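Local coordinates for protein AAC3-I (Uncultured bacterium, PDB 5HMN) that transfers the acetyl group of acetyl-coenzyme A to an amino group of aminoglycoside antibiotics, as a GNAT-fold acetyltransferase linked to antibiotic resistance, at the coenzyme A site and the interface of chains A and B. Sequence-based numbering; all coordinates share one arbitrary frame. Chains: chain A/B, AAC3-I.

Contact 1: the coenzyme A site. Residues chain A 28-29, 89-91, 96-102, 122-123, 129, 132-133, 135-137, 139. With COA (coenzyme A), chain C.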
loop_
_atom_site.group_PDB
_atom_site.type_symbol
_atom_site.label_atom_id
_atom_site.label_comp_id
_atom_site.label_asym_id
_atom_site.label_seq_id
_atom_site.Cartn_x
_atom_site.Cartn_y
_atom_site.Cartn_z
ATOM N N ALA A 28 -12.669 14.521 10.282
ATOM C CA ALA A 28 -11.288 14.649 10.735
ATOM C C ALA A 28 -10.368 15.148 9.620
ATOM O O ALA A 28 -9.436 15.916 9.869
ATOM C CB ALA A 28 -10.789 13.322 11.277
ATOM N N PHE A 29 -10.632 14.710 8.392
ATOM C CA PHE A 29 -9.811 15.090 7.248
ATOM C C PHE A 29 -10.377 16.325 6.550
ATOM O O PHE A 29 -9.836 16.779 5.544
ATOM C CB PHE A 29 -9.705 13.932 6.247
ATOM C CG PHE A 29 -9.032 12.702 6.801
ATOM C CD1 PHE A 29 -7.999 12.810 7.716
ATOM C CD2 PHE A 29 -9.441 11.439 6.409
ATOM C CE1 PHE A 29 -7.384 11.677 8.224
ATOM C CE2 PHE A 29 -8.834 10.304 6.914
ATOM C CZ PHE A 29 -7.803 10.422 7.820
ATOM N N LEU A 89 -5.922 7.025 9.260
ATOM C CA LEU A 89 -6.003 6.974 10.716
ATOM C C LEU A 89 -6.520 8.309 11.228
ATOM O O LEU A 89 -5.956 9.358 10.920
ATOM C CB LEU A 89 -4.635 6.659 11.331
ATOM C CG LEU A 89 -4.523 6.746 12.858
ATOM C CD1 LEU A 89 -5.409 5.715 13.527
ATOM C CD2 LEU A 89 -3.077 6.569 13.298
ATOM N N ALA A 90 -7.597 8.278 12.008
ATOM C CA ALA A 90 -8.203 9.520 12.481
ATOM C C ALA A 90 -8.907 9.376 13.821
ATOM O O ALA A 90 -9.485 8.334 14.130
ATOM C CB ALA A 90 -9.180 10.049 11.448
ATOM N N VAL A 91 -8.856 10.448 14.599
ATOM C CA VAL A 91 -9.566 10.551 15.863
ATOM C C VAL A 91 -10.371 11.852 15.870
ATOM O O VAL A 91 -9.869 12.901 15.448
ATOM C CB VAL A 91 -8.595 10.518 17.067
ATOM C CG1 VAL A 91 -9.334 10.794 18.370
ATOM C CG2 VAL A 91 -7.871 9.174 17.132
ATOM N N ARG A 96 -9.191 14.063 21.006
ATOM C CA ARG A 96 -7.763 13.920 20.743
ATOM C C ARG A 96 -6.912 14.176 21.983
ATOM O O ARG A 96 -7.407 14.665 22.999
ATOM C CB ARG A 96 -7.349 14.857 19.611
ATOM C CG ARG A 96 -7.923 14.444 18.264
ATOM C CD ARG A 96 -7.640 15.459 17.172
ATOM N NE ARG A 96 -8.376 15.134 15.951
ATOM C CZ ARG A 96 -8.430 15.912 14.876
ATOM N NH1 ARG A 96 -7.784 17.071 14.854
ATOM N NH2 ARG A 96 -9.137 15.529 13.821
ATOM N N ARG A 97 -5.629 13.833 21.880
ATOM C CA ARG A 97 -4.674 13.928 22.985
ATOM C C ARG A 97 -5.137 13.127 24.191
ATOM O O ARG A 97 -5.029 13.581 25.326
ATOM C CB ARG A 97 -4.439 15.388 23.382
ATOM C CG ARG A 97 -3.817 16.229 22.286
ATOM C CD ARG A 97 -2.580 15.552 21.727
ATOM N NE ARG A 97 -1.558 15.319 22.747
ATOM C CZ ARG A 97 -0.538 16.136 22.979
ATOM N NH1 ARG A 97 -0.398 17.247 22.269
ATOM N NH2 ARG A 97 0.344 15.844 23.924
ATOM N N ARG A 98 -5.735 11.985 23.928
ATOM C CA ARG A 98 -6.238 11.080 24.927
ATOM C C ARG A 98 -5.762 9.625 24.782
ATOM O O ARG A 98 -6.218 8.792 25.511
ATOM C CB ARG A 98 -7.764 11.112 25.008
ATOM C CG ARG A 98 -8.347 12.335 25.690
ATOM C CD ARG A 98 -9.806 12.589 25.379
ATOM N NE ARG A 98 -10.528 11.351 25.140
ATOM C CZ ARG A 98 -11.810 11.127 25.369
ATOM N NH1 ARG A 98 -12.589 12.053 25.888
ATOM N NH2 ARG A 98 -12.304 9.954 25.090
ATOM N N GLY A 99 -4.850 9.351 23.859
ATOM C CA GLY A 99 -4.295 8.027 23.663
ATOM C C GLY A 99 -5.119 7.082 22.806
ATOM O O GLY A 99 -4.832 5.887 22.763
ATOM N N ILE A 100 -6.132 7.606 22.121
ATOM C CA ILE A 100 -6.985 6.781 21.262
ATOM C C ILE A 100 -6.234 6.290 20.020
ATOM O O ILE A 100 -6.282 5.107 19.686
ATOM C CB ILE A 100 -8.247 7.549 20.828
ATOM C CG1 ILE A 100 -9.136 7.835 22.045
ATOM C CG2 ILE A 100 -9.021 6.761 19.776
ATOM C CD1 ILE A 100 -10.396 8.621 21.718
ATOM N N ALA A 101 -5.542 7.195 19.335
ATOM C CA ALA A 101 -4.746 6.806 18.169
ATOM C C ALA A 101 -3.665 5.794 18.538
ATOM O O ALA A 101 -3.393 4.858 17.789
ATOM C CB ALA A 101 -4.116 8.029 17.518
ATOM N N THR A 102 -3.041 5.991 19.693
ATOM C CA THR A 102 -2.031 5.059 20.175
ATOM C C THR A 102 -2.645 3.683 20.424
ATOM O O THR A 102 -2.049 2.655 20.086
ATOM C CB THR A 102 -1.367 5.573 21.471
ATOM O OG1 THR A 102 -0.786 6.862 21.234
ATOM C CG2 THR A 102 -0.286 4.614 21.939
ATOM N N VAL A 122 3.507 3.565 7.563
ATOM C CA VAL A 122 2.493 4.564 7.270
ATOM C C VAL A 122 3.158 5.829 6.740
ATOM O O VAL A 122 4.204 6.250 7.237
ATOM C CB VAL A 122 1.635 4.890 8.521
ATOM C CG1 VAL A 122 2.516 5.312 9.689
ATOM C CG2 VAL A 122 0.603 5.966 8.213
ATOM N N GLN A 123 2.570 6.410 5.702
ATOM C CA GLN A 123 3.060 7.666 5.157
ATOM C C GLN A 123 2.434 8.830 5.904
ATOM O O GLN A 123 1.226 8.867 6.122
ATOM C CB GLN A 123 2.750 7.781 3.664
ATOM C CG GLN A 123 3.400 6.728 2.793
ATOM C CD GLN A 123 3.227 7.024 1.314
ATOM O OE1 GLN A 123 3.120 8.184 0.913
ATOM N NE2 GLN A 123 3.190 5.976 0.498
ATOM N N GLU A 129 -1.009 20.689 8.771
ATOM C CA GLU A 129 -2.024 19.961 9.527
ATOM C C GLU A 129 -1.458 18.687 10.184
ATOM O O GLU A 129 -2.114 18.047 11.010
ATOM C CB GLU A 129 -3.203 19.664 8.572
ATOM C CG GLU A 129 -4.093 18.458 8.857
ATOM C CD GLU A 129 -3.402 17.139 8.582
ATOM O OE1 GLU A 129 -2.590 17.085 7.637
ATOM O OE2 GLU A 129 -3.646 16.172 9.331
ATOM N N PRO A 132 0.809 16.867 14.516
ATOM C CA PRO A 132 0.214 15.942 15.489
ATOM C C PRO A 132 0.400 14.475 15.098
ATOM O O PRO A 132 0.752 13.656 15.949
ATOM C CB PRO A 132 -1.275 16.321 15.481
ATOM C CG PRO A 132 -1.395 17.557 14.601
ATOM C CD PRO A 132 -0.018 18.073 14.360
ATOM N N ALA A 133 0.174 14.157 13.827
ATOM C CA ALA A 133 0.387 12.803 13.326
ATOM C C ALA A 133 1.880 12.470 13.271
ATOM O O ALA A 133 2.288 11.357 13.591
ATOM C CB ALA A 133 -0.245 12.638 11.949
ATOM N N ALA A 135 4.263 13.774 15.157
ATOM C CA ALA A 135 4.704 13.576 16.535
ATOM C C ALA A 135 4.289 12.192 17.019
ATOM O O ALA A 135 5.017 11.539 17.768
ATOM C CB ALA A 135 4.139 14.652 17.445
ATOM N N LEU A 136 3.111 11.758 16.582
ATOM C CA LEU A 136 2.599 10.431 16.897
ATOM C C LEU A 136 3.442 9.337 16.255
ATOM O O LEU A 136 3.785 8.348 16.890
ATOM C CB LEU A 136 1.144 10.296 16.434
ATOM C CG LEU A 136 0.501 8.914 16.560
ATOM C CD1 LEU A 136 0.100 8.628 17.996
ATOM C CD2 LEU A 136 -0.699 8.788 15.630
ATOM N N TYR A 137 3.760 9.505 14.980
ATOM C CA TYR A 137 4.492 8.478 14.259
ATOM C C TYR A 137 5.972 8.441 14.648
ATOM O O TYR A 137 6.601 7.383 14.606
ATOM C CB TYR A 137 4.343 8.691 12.753
ATOM C CG TYR A 137 2.933 8.465 12.258
ATOM C CD1 TYR A 137 2.098 7.546 12.882
ATOM C CD2 TYR A 137 2.434 9.173 11.176
ATOM C CE1 TYR A 137 0.805 7.336 12.435
ATOM C CE2 TYR A 137 1.144 8.969 10.721
ATOM C CZ TYR A 137 0.335 8.051 11.355
ATOM O OH TYR A 137 -0.950 7.847 10.905
ATOM N N LYS A 139 7.261 8.849 17.561
ATOM C CA LYS A 139 7.412 8.157 18.834
ATOM C C LYS A 139 7.343 6.637 18.665
ATOM O O LYS A 139 7.935 5.892 19.446
ATOM C CB LYS A 139 6.336 8.617 19.825
ATOM C CG LYS A 139 4.953 8.061 19.520
ATOM C CD LYS A 139 3.835 8.710 20.313
ATOM C CE LYS A 139 2.710 7.706 20.549
ATOM N NZ LYS A 139 2.185 7.750 21.943
HETATM N N1A COA C . 0.774 17.812 19.119
HETATM C C2A COA C . 1.914 17.255 19.610
HETATM N N3A COA C . 2.031 15.950 19.886
HETATM C C4A COA C . 0.970 15.166 19.653
HETATM C C5A COA C . -0.171 15.688 19.182
HETATM C C6A COA C . -0.271 17.024 18.919
HETATM N N6A COA C . -1.306 17.848 18.413
HETATM N N7A COA C . -1.043 14.705 19.061
HETATM C C8A COA C . -0.461 13.571 19.480
HETATM N N9A COA C . 0.785 13.869 19.840
HETATM C C1B COA C . 1.740 13.010 20.318
HETATM C C2B COA C . 1.932 13.119 21.609
HETATM O O2B COA C . 3.268 12.660 21.912
HETATM C C3B COA C . 0.983 12.110 22.226
HETATM O O3B COA C . 1.342 11.691 23.415
HETATM P P3B COA C . 1.100 12.535 24.716
HETATM O O7A COA C . 1.381 11.640 25.840
HETATM O O8A COA C . 2.042 13.642 24.744
HETATM O O9A COA C . -0.266 13.113 24.831
HETATM C C4B COA C . 1.091 10.959 21.148
HETATM O O4B COA C . 1.285 11.499 20.001
HETATM C C5B COA C . -0.217 10.144 21.104
HETATM O O5B COA C . -1.364 10.943 21.032
HETATM P P1A COA C . -2.746 10.278 20.824
HETATM O O1A COA C . -3.634 10.827 21.800
HETATM O O2A COA C . -2.632 8.869 20.990
HETATM O O3A COA C . -3.250 10.762 19.474
HETATM P P2A COA C . -4.703 11.104 19.101
HETATM O O4A COA C . -5.577 10.143 19.640
HETATM O O5A COA C . -4.999 12.406 19.553
HETATM O O6A COA C . -4.806 11.256 17.566
HETATM C CBP COA C . -4.306 11.904 15.357
HETATM C CCP COA C . -3.776 11.693 16.787
HETATM C CDP COA C . -4.895 10.615 14.818
HETATM C CEP COA C . -3.149 12.304 14.423
HETATM C CAP COA C . -5.336 12.996 15.413
HETATM O OAP COA C . -4.679 14.164 15.648
HETATM C C9P COA C . -6.094 13.153 14.130
HETATM O O9P COA C . -7.026 12.491 13.890
HETATM N N8P COA C . -5.730 14.136 13.188
HETATM C C7P COA C . -6.431 14.349 11.991
HETATM C C6P COA C . -6.150 13.364 10.842
HETATM C C5P COA C . -4.687 12.910 10.629
HETATM O O5P COA C . -3.762 13.688 10.643
HETATM N N4P COA C . -4.488 11.511 10.387
HETATM C C3P COA C . -3.225 10.889 10.168
HETATM C C2P COA C . -3.248 9.953 8.932
HETATM S S1P COA C . -1.732 9.010 8.869
HETATM O O HOH W 1 -7.090 10.602 21.847
HETATM O O HOH W 2 -2.372 15.601 11.971
#

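Contact 2: the interface of chains A and B. Residues chain A 18, 22, 25, 35, 44, 48, 54, 70, 72, 87-88; chain B 74-77.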
loop_
_atom_site.group_PDB
_atom_site.type_symbol
_atom_site.label_atom_id
_atom_site.label_comp_id
_atom_site.label_asym_id
_atom_site.label_seq_id
_atom_site.Cartn_x
_atom_site.Cartn_y
_atom_site.Cartn_z
ATOM N N MET A 18 -18.862 0.629 9.531
ATOM C CA MET A 18 -17.919 1.161 8.556
ATOM C C MET A 18 -18.421 2.487 7.994
ATOM O O MET A 18 -17.644 3.422 7.800
ATOM C CB MET A 18 -17.692 0.150 7.427
ATOM C CG MET A 18 -16.607 0.545 6.447
ATOM S SD MET A 18 -14.975 0.378 7.179
ATOM C CE MET A 18 -14.049 1.568 6.222
ATOM N N LEU A 22 -16.655 6.164 8.194
ATOM C CA LEU A 22 -16.392 7.030 7.047
ATOM C C LEU A 22 -16.724 8.485 7.367
ATOM O O LEU A 22 -16.017 9.395 6.945
ATOM C CB LEU A 22 -17.185 6.563 5.827
ATOM C CG LEU A 22 -16.718 5.269 5.155
ATOM C CD1 LEU A 22 -17.596 4.932 3.953
ATOM C CD2 LEU A 22 -15.261 5.375 4.735
ATOM N N PHE A 25 -13.918 9.870 9.483
ATOM C CA PHE A 25 -12.797 10.214 8.613
ATOM C C PHE A 25 -13.040 11.552 7.917
ATOM O O PHE A 25 -12.162 12.414 7.890
ATOM C CB PHE A 25 -12.565 9.120 7.559
ATOM C CG PHE A 25 -11.860 7.896 8.088
ATOM C CD1 PHE A 25 -11.035 7.979 9.196
ATOM C CD2 PHE A 25 -12.019 6.664 7.470
ATOM C CE1 PHE A 25 -10.385 6.858 9.682
ATOM C CE2 PHE A 25 -11.372 5.537 7.953
ATOM C CZ PHE A 25 -10.550 5.638 9.060
ATOM N N TYR A 35 -15.453 11.043 1.530
ATOM C CA TYR A 35 -15.665 9.869 2.375
ATOM C C TYR A 35 -17.129 9.486 2.560
ATOM O O TYR A 35 -17.430 8.341 2.894
ATOM C CB TYR A 35 -15.015 10.086 3.746
ATOM C CG TYR A 35 -13.506 10.003 3.705
ATOM C CD1 TYR A 35 -12.853 8.785 3.834
ATOM C CD2 TYR A 35 -12.735 11.145 3.524
ATOM C CE1 TYR A 35 -11.472 8.704 3.786
ATOM C CE2 TYR A 35 -11.354 11.075 3.474
ATOM C CZ TYR A 35 -10.728 9.853 3.607
ATOM O OH TYR A 35 -9.355 9.773 3.561
ATOM N N TYR A 44 -20.329 -4.391 -1.728
ATOM C CA TYR A 44 -18.931 -4.040 -1.967
ATOM C C TYR A 44 -18.176 -3.892 -0.652
ATOM O O TYR A 44 -17.081 -4.437 -0.481
ATOM C CB TYR A 44 -18.836 -2.745 -2.783
ATOM C CG TYR A 44 -17.424 -2.218 -2.977
ATOM C CD1 TYR A 44 -16.850 -1.354 -2.054
ATOM C CD2 TYR A 44 -16.672 -2.579 -4.088
ATOM C CE1 TYR A 44 -15.574 -0.871 -2.224
ATOM C CE2 TYR A 44 -15.390 -2.097 -4.270
ATOM C CZ TYR A 44 -14.847 -1.243 -3.333
ATOM O OH TYR A 44 -13.572 -0.750 -3.488
ATOM N N LEU A 48 -15.098 -6.488 0.990
ATOM C CA LEU A 48 -13.836 -5.873 1.386
ATOM C C LEU A 48 -13.480 -6.252 2.823
ATOM O O LEU A 48 -12.320 -6.515 3.139
ATOM C CB LEU A 48 -13.914 -4.352 1.237
ATOM C CG LEU A 48 -12.655 -3.564 1.613
ATOM C CD1 LEU A 48 -11.465 -3.996 0.761
ATOM C CD2 LEU A 48 -12.899 -2.070 1.477
ATOM N N PHE A 54 -7.525 -6.685 4.027
ATOM C CA PHE A 54 -8.061 -5.420 4.537
ATOM C C PHE A 54 -8.337 -5.484 6.036
ATOM O O PHE A 54 -8.884 -6.465 6.535
ATOM C CB PHE A 54 -9.340 -5.029 3.788
ATOM C CG PHE A 54 -9.892 -3.687 4.198
ATOM C CD1 PHE A 54 -9.231 -2.519 3.857
ATOM C CD2 PHE A 54 -11.069 -3.595 4.930
ATOM C CE1 PHE A 54 -9.730 -1.280 4.229
ATOM C CE2 PHE A 54 -11.577 -2.361 5.306
ATOM C CZ PHE A 54 -10.905 -1.199 4.956
ATOM N N ALA A 70 -7.843 2.323 8.977
ATOM C CA ALA A 70 -7.956 1.416 7.838
ATOM C C ALA A 70 -6.562 1.026 7.356
ATOM O O ALA A 70 -5.711 1.892 7.139
ATOM C CB ALA A 70 -8.748 2.060 6.713
ATOM N N TYR A 72 -3.965 -2.143 5.134
ATOM C CA TYR A 72 -3.864 -3.235 4.169
ATOM C C TYR A 72 -2.656 -4.100 4.490
ATOM O O TYR A 72 -1.548 -3.589 4.654
ATOM C CB TYR A 72 -3.756 -2.692 2.742
ATOM C CG TYR A 72 -4.967 -1.913 2.261
ATOM C CD1 TYR A 72 -5.090 -0.556 2.514
ATOM C CD2 TYR A 72 -5.975 -2.539 1.534
ATOM C CE1 TYR A 72 -6.196 0.159 2.073
ATOM C CE2 TYR A 72 -7.079 -1.834 1.087
ATOM C CZ TYR A 72 -7.184 -0.487 1.361
ATOM O OH TYR A 72 -8.281 0.219 0.916
ATOM N N TYR A 87 -3.416 3.013 5.856
ATOM C CA TYR A 87 -3.844 3.962 4.845
ATOM C C TYR A 87 -4.405 5.226 5.484
ATOM O O TYR A 87 -3.910 6.315 5.220
ATOM C CB TYR A 87 -4.884 3.347 3.907
ATOM C CG TYR A 87 -5.090 4.182 2.659
ATOM C CD1 TYR A 87 -4.366 3.927 1.500
ATOM C CD2 TYR A 87 -5.983 5.249 2.651
ATOM C CE1 TYR A 87 -4.543 4.704 0.362
ATOM C CE2 TYR A 87 -6.167 6.025 1.525
ATOM C CZ TYR A 87 -5.447 5.752 0.383
ATOM O OH TYR A 87 -5.632 6.535 -0.737
ATOM N N ASP A 88 -5.440 5.073 6.309
ATOM C CA ASP A 88 -6.083 6.202 6.982
ATOM C C ASP A 88 -6.154 5.966 8.493
ATOM O O ASP A 88 -6.421 4.856 8.941
ATOM C CB ASP A 88 -7.505 6.437 6.443
ATOM C CG ASP A 88 -7.534 7.181 5.108
ATOM O OD1 ASP A 88 -6.640 7.987 4.827
ATOM O OD2 ASP A 88 -8.482 6.980 4.325
ATOM N N LEU B 74 -5.137 -1.603 -4.200
ATOM C CA LEU B 74 -5.775 -1.266 -2.931
ATOM C C LEU B 74 -7.220 -0.848 -3.176
ATOM O O LEU B 74 -7.486 0.265 -3.622
ATOM C CB LEU B 74 -4.999 -0.154 -2.220
ATOM C CG LEU B 74 -3.875 -0.560 -1.258
ATOM C CD1 LEU B 74 -3.002 -1.667 -1.815
ATOM C CD2 LEU B 74 -3.026 0.652 -0.900
ATOM N N LYS B 75 -8.148 -1.757 -2.903
ATOM C CA LYS B 75 -9.570 -1.465 -3.032
ATOM C C LYS B 75 -10.019 -0.506 -1.941
ATOM O O LYS B 75 -9.938 -0.831 -0.760
ATOM C CB LYS B 75 -10.392 -2.748 -2.958
ATOM C CG LYS B 75 -10.128 -3.727 -4.083
ATOM C CD LYS B 75 -10.800 -5.065 -3.809
ATOM C CE LYS B 75 -12.113 -4.894 -3.053
ATOM N NZ LYS B 75 -12.835 -6.184 -2.872
ATOM N N LYS B 76 -10.496 0.670 -2.336
ATOM C CA LYS B 76 -10.821 1.709 -1.364
ATOM C C LYS B 76 -12.141 1.429 -0.656
ATOM O O LYS B 76 -13.009 0.721 -1.170
ATOM C CB LYS B 76 -10.858 3.083 -2.037
ATOM C CG LYS B 76 -9.510 3.528 -2.606
ATOM C CD LYS B 76 -8.362 3.278 -1.619
ATOM C CE LYS B 76 -8.478 4.137 -0.365
ATOM N NZ LYS B 76 -8.499 5.589 -0.678
ATOM N N PHE B 77 -12.277 1.996 0.535
ATOM C CA PHE B 77 -13.417 1.728 1.402
ATOM C C PHE B 77 -14.420 2.873 1.403
ATOM O O PHE B 77 -15.600 2.673 1.704
ATOM C CB PHE B 77 -12.922 1.456 2.827
ATOM C CG PHE B 77 -11.860 2.425 3.291
ATOM C CD1 PHE B 77 -10.516 2.189 3.027
ATOM C CD2 PHE B 77 -12.209 3.576 3.974
ATOM C CE1 PHE B 77 -9.543 3.081 3.442
ATOM C CE2 PHE B 77 -11.243 4.471 4.396
ATOM C CZ PHE B 77 -9.909 4.224 4.129
HETATM O O HOH W 3 -9.424 6.570 1.811
#

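Contact 1: the coenzyme A site
Strand 82-91 lends its extended backbone to the pantetheine arm, while the loop ahead of helix 100-115 bends around the pyrophosphate, A:Arg97 (phi/psi 57°/37°) and A:Gly99 both having positive phi. This is the coenzyme A site of the GNAT fold, which holds coenzyme A, the product form of the acetyl donor, at partial occupancy in two conformers, one described. COA N4P, a pantetheine amide nitrogen, gives its hydrogen to A:Leu89 O at 2.7 Å, nearly along the carbonyl axis, and A:Val91 N gives a nearly straight bond to COA O9P, the carbonyl oxygen of the second amide. The pyrophosphate is held mainly by backbone N-H groups, as in the pyrophosphate-binding loop of this family: A:Arg97 N to O5A, A:Gly99 N to O1A, and A:Ala101 N to COA O4A at 3.0 Å. The N-terminal end of helix 100-115 probably adds its dipole to these bonds. A:Thr102 supplies both N and OG1 to O2A; its hydroxyl lies beside its own backbone N (chi1 -58°), and A:Lys139 NZ donates to that OG1. A:Arg97, bent at chi2 and chi3, lays its guanidinium against the adenine, NH1 3.2 Å from the centroid of the six-membered ring. From the guanidinium plane NE and NH2 both reach O9A of the 3'-phosphate, and NH2 also forms a salt bridge with COA O8A, a long flexible cation thus serving base and phosphate together. A:Pro132, whose compact apolar ring suits a flat base, sets CA over a face of the same adenine ring. A:Arg96 is instead extended: A:Val91 O lies in its guanidinium plane, 2.7 Å from A:Arg96 NE, which approaches from above the carbonyl plane, fixing the guanidinium so that one face covers N8P of the second amide. A water joins the amide oxygen O5P to the poorly ordered A:Glu129. At the thiol end A:Tyr137 presents its phenol edge to the sulfur, while A:Val122 CG1 covers one face of that ring 3.7 Å above its plane.

Contact 2: the interface of chains A and B
In this two-fold symmetric pairing of GNAT-fold subunits, the end of chain B strand 67-75 and the residues after it plug into a largely apolar pocket of chain A; the dimer is that of the deposited assembly and may be biological. B:Phe77 is the plug. Its CG occupies the crowded position between backbone N and carbonyl carbon (chi1 44°), and its flat apolar ring suits a site lined by A:Met18, A:Leu22, A:Phe25 and A:Ala70. A:Ala70 CB lies over one face, 3.9 Å from the ring centroid, where a small methyl suits the close approach. A:Met18 CE, on a flexible thioether bent at chi2, comes to B:Phe77 CD2 at 3.5 Å, crossing at about a right angle, and A:Leu22 CD2 abuts the ring edge. A:Phe25 and A:Phe54 also cross it steeply. A:Asp88 meets the far edge of the ring; its OD2 accepts from A:Tyr35 OH at 3.0 Å and binds a water shared with B:Lys76 NZ. Two tyrosine hydroxyls cap the incoming backbone. A:Tyr44 OH donates to B:Lys76 O at 2.8 Å, in the carbonyl plane on a lone pair, whereas A:Tyr72 OH reaches B:Lys75 O at 2.6 Å from well above its plane. The A:Tyr72 ring also carries B:Leu74 CG over the centre of a face. B:Lys76, bent at chi2, chi3 and chi4, crosses A:Tyr87 at about a right angle and lays CE over its ring, 3.8 Å from the centroid.

The C-alpha centres of contact 1 and contact 2 lie about 17 Å apart, and the two draw on common elements. Strand 82-91 offers A:Tyr87 and A:Asp88 to the partner chain in contact 2 and, directly afterwards, A:Leu89 to A:Val91 to the cofactor in contact 1. Helix 15-28 likewise supplies A:Met18, A:Leu22 and A:Phe25 to contact 2 and ends at A:Ala28 in contact 1. Dimer formation could therefore help to steady the strand that binds pantetheine, although the structure alone does not show coupling. By symmetry, each subunit has both its own cofactor site and a pocket for its partner.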